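Local coordinates for protein nisin leader peptide-processing serine protease NisP (Lactococcus lactis subsp. lactis, PDB 4MZD) that probably acts as a subtilisin-like serine endopeptidase, removing the leader peptide from the precursor of the antibiotic nisin, at residues A[96-100]-A[151-155]. Sequence-based numbering, arbitrary orientation.
Sequences VGIID and VAGQI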
loop_
_atom_site.group_PDB
_atom_site.type_symbol
_atom_site.label_atom_id
_atom_site.label_comp_id
_atom_site.label_asym_id
_atom_site.label_seq_id
_atom_site.Cartn_x
_atom_site.Cartn_y
_atom_site.Cartn_z
ATOM N N VAL A 96 6.238 -7.178 -8.944
ATOM C CA VAL A 96 5.957 -6.090 -8.023
ATOM C C VAL A 96 6.934 -6.173 -6.860
ATOM O O VAL A 96 7.108 -7.241 -6.256
ATOM C CB VAL A 96 4.514 -6.158 -7.476
ATOM C CG1 VAL A 96 4.252 -5.004 -6.526
ATOM C CG2 VAL A 96 3.501 -6.153 -8.627
ATOM N N GLY A 97 7.586 -5.054 -6.554
ATOM C CA GLY A 97 8.423 -4.982 -5.374
ATOM C C GLY A 97 7.601 -4.502 -4.195
ATOM O O GLY A 97 7.002 -3.430 -4.257
ATOM N N ILE A 98 7.553 -5.295 -3.131
ATOM C CA ILE A 98 6.715 -4.981 -1.984
ATOM C C ILE A 98 7.574 -4.443 -0.848
ATOM O O ILE A 98 8.400 -5.171 -0.287
ATOM C CB ILE A 98 5.927 -6.202 -1.483
ATOM C CG1 ILE A 98 5.204 -6.913 -2.630
ATOM C CG2 ILE A 98 4.928 -5.772 -0.407
ATOM C CD1 ILE A 98 4.517 -8.193 -2.181
ATOM N N ILE A 99 7.388 -3.165 -0.531
ATOM C CA ILE A 99 8.150 -2.503 0.521
ATOM C C ILE A 99 7.260 -2.484 1.761
ATOM O O ILE A 99 6.301 -1.717 1.846
ATOM C CB ILE A 99 8.543 -1.086 0.082
ATOM C CG1 ILE A 99 9.452 -1.165 -1.154
ATOM C CG2 ILE A 99 9.225 -0.346 1.219
ATOM C CD1 ILE A 99 9.901 0.188 -1.710
ATOM N N ASP A 100 7.548 -3.377 2.703
ATOM C CA ASP A 100 6.609 -3.639 3.784
ATOM C C ASP A 100 7.319 -4.408 4.896
ATOM O O ASP A 100 8.537 -4.292 5.047
ATOM C CB ASP A 100 5.368 -4.372 3.242
ATOM C CG ASP A 100 4.106 -4.024 4.003
ATOM O OD1 ASP A 100 4.013 -4.426 5.178
ATOM O OD2 ASP A 100 3.210 -3.372 3.420
ATOM N N VAL A 151 -0.519 -7.893 2.750
ATOM C CA VAL A 151 -0.415 -7.084 1.547
ATOM C C VAL A 151 -0.057 -7.962 0.337
ATOM O O VAL A 151 -0.669 -7.843 -0.729
ATOM C CB VAL A 151 0.639 -5.973 1.747
ATOM C CG1 VAL A 151 1.001 -5.299 0.433
ATOM C CG2 VAL A 151 0.130 -4.954 2.755
ATOM N N ALA A 152 0.918 -8.856 0.505
ATOM C CA ALA A 152 1.334 -9.712 -0.605
ATOM C C ALA A 152 0.181 -10.544 -1.150
ATOM O O ALA A 152 0.057 -10.702 -2.366
ATOM C CB ALA A 152 2.479 -10.611 -0.192
ATOM N N GLY A 153 -0.661 -11.073 -0.267
ATOM C CA GLY A 153 -1.779 -11.879 -0.717
ATOM C C GLY A 153 -2.709 -11.110 -1.642
ATOM O O GLY A 153 -3.239 -11.673 -2.610
ATOM N N GLN A 154 -2.910 -9.825 -1.353
ATOM C CA GLN A 154 -3.772 -9.000 -2.187
ATOM C C GLN A 154 -3.234 -8.859 -3.606
ATOM O O GLN A 154 -4.009 -8.680 -4.550
ATOM C CB GLN A 154 -3.956 -7.614 -1.567
ATOM C CG GLN A 154 -4.696 -7.657 -0.253
ATOM C CD GLN A 154 -6.103 -8.135 -0.447
ATOM O OE1 GLN A 154 -6.914 -7.441 -1.055
ATOM N NE2 GLN A 154 -6.393 -9.356 0.014
ATOM N N ILE A 155 -1.910 -8.899 -3.754
ATOM C CA ILE A 155 -1.306 -8.828 -5.069
ATOM C C ILE A 155 -1.387 -10.165 -5.803
ATOM O O ILE A 155 -1.822 -10.210 -6.955
ATOM C CB ILE A 155 0.181 -8.401 -4.998
ATOM C CG1 ILE A 155 0.322 -7.076 -4.245
ATOM C CG2 ILE A 155 0.770 -8.275 -6.393
ATOM C CD1 ILE A 155 1.747 -6.644 -4.018
#
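Ile-98 and Ile-155 meet tip to tip in the apolar part of this contact, CD1 to CD1 at 3.7 Å. Ile-155 CD1 also lies against Ile-98 CG1. Ile-98 CD1 also touches Ala-152 CB, at 3.7 Å. In Ile-98, CG1 is anti to the carbonyl carbon (chi1 -50°), which leaves CG2 to meet Val-151 CG1 at 4.0 Å; the two side chains pass alongside one another, pointing opposite ways. Val-96 lies obliquely to Ile-155. Its CG1 is 3.9 Å from Ile-155 CD1, and its CG2 faces Ile-155 CG2.

Strand 95-100 belongs to the central, mainly parallel sheet of the subtilisin-like catalytic domain, between strands 169-174 and 200-210. Helix 147-156 packs on one face of that sheet. The two short segments run nearly antiparallel, at 160°, with their axes 10.2 Å apart at closest approach. Pro-357 of helix 356-370 touches both Val-151 and Ile-155.

The polar end of the contact is at Asp-100, the predicted charge-relay aspartate. No hydrogen bond joins the segments here. Asp-100 OD2 touches the apolar methyl Val-151 CG2 at 3.5 Å. The other oxygen, OD1, is hydrogen-bonded to ND1 of His-147, at the start of helix 147-156. Val-151 also has the side chain of Ser-353 nearby, the predicted nucleophile of the triad.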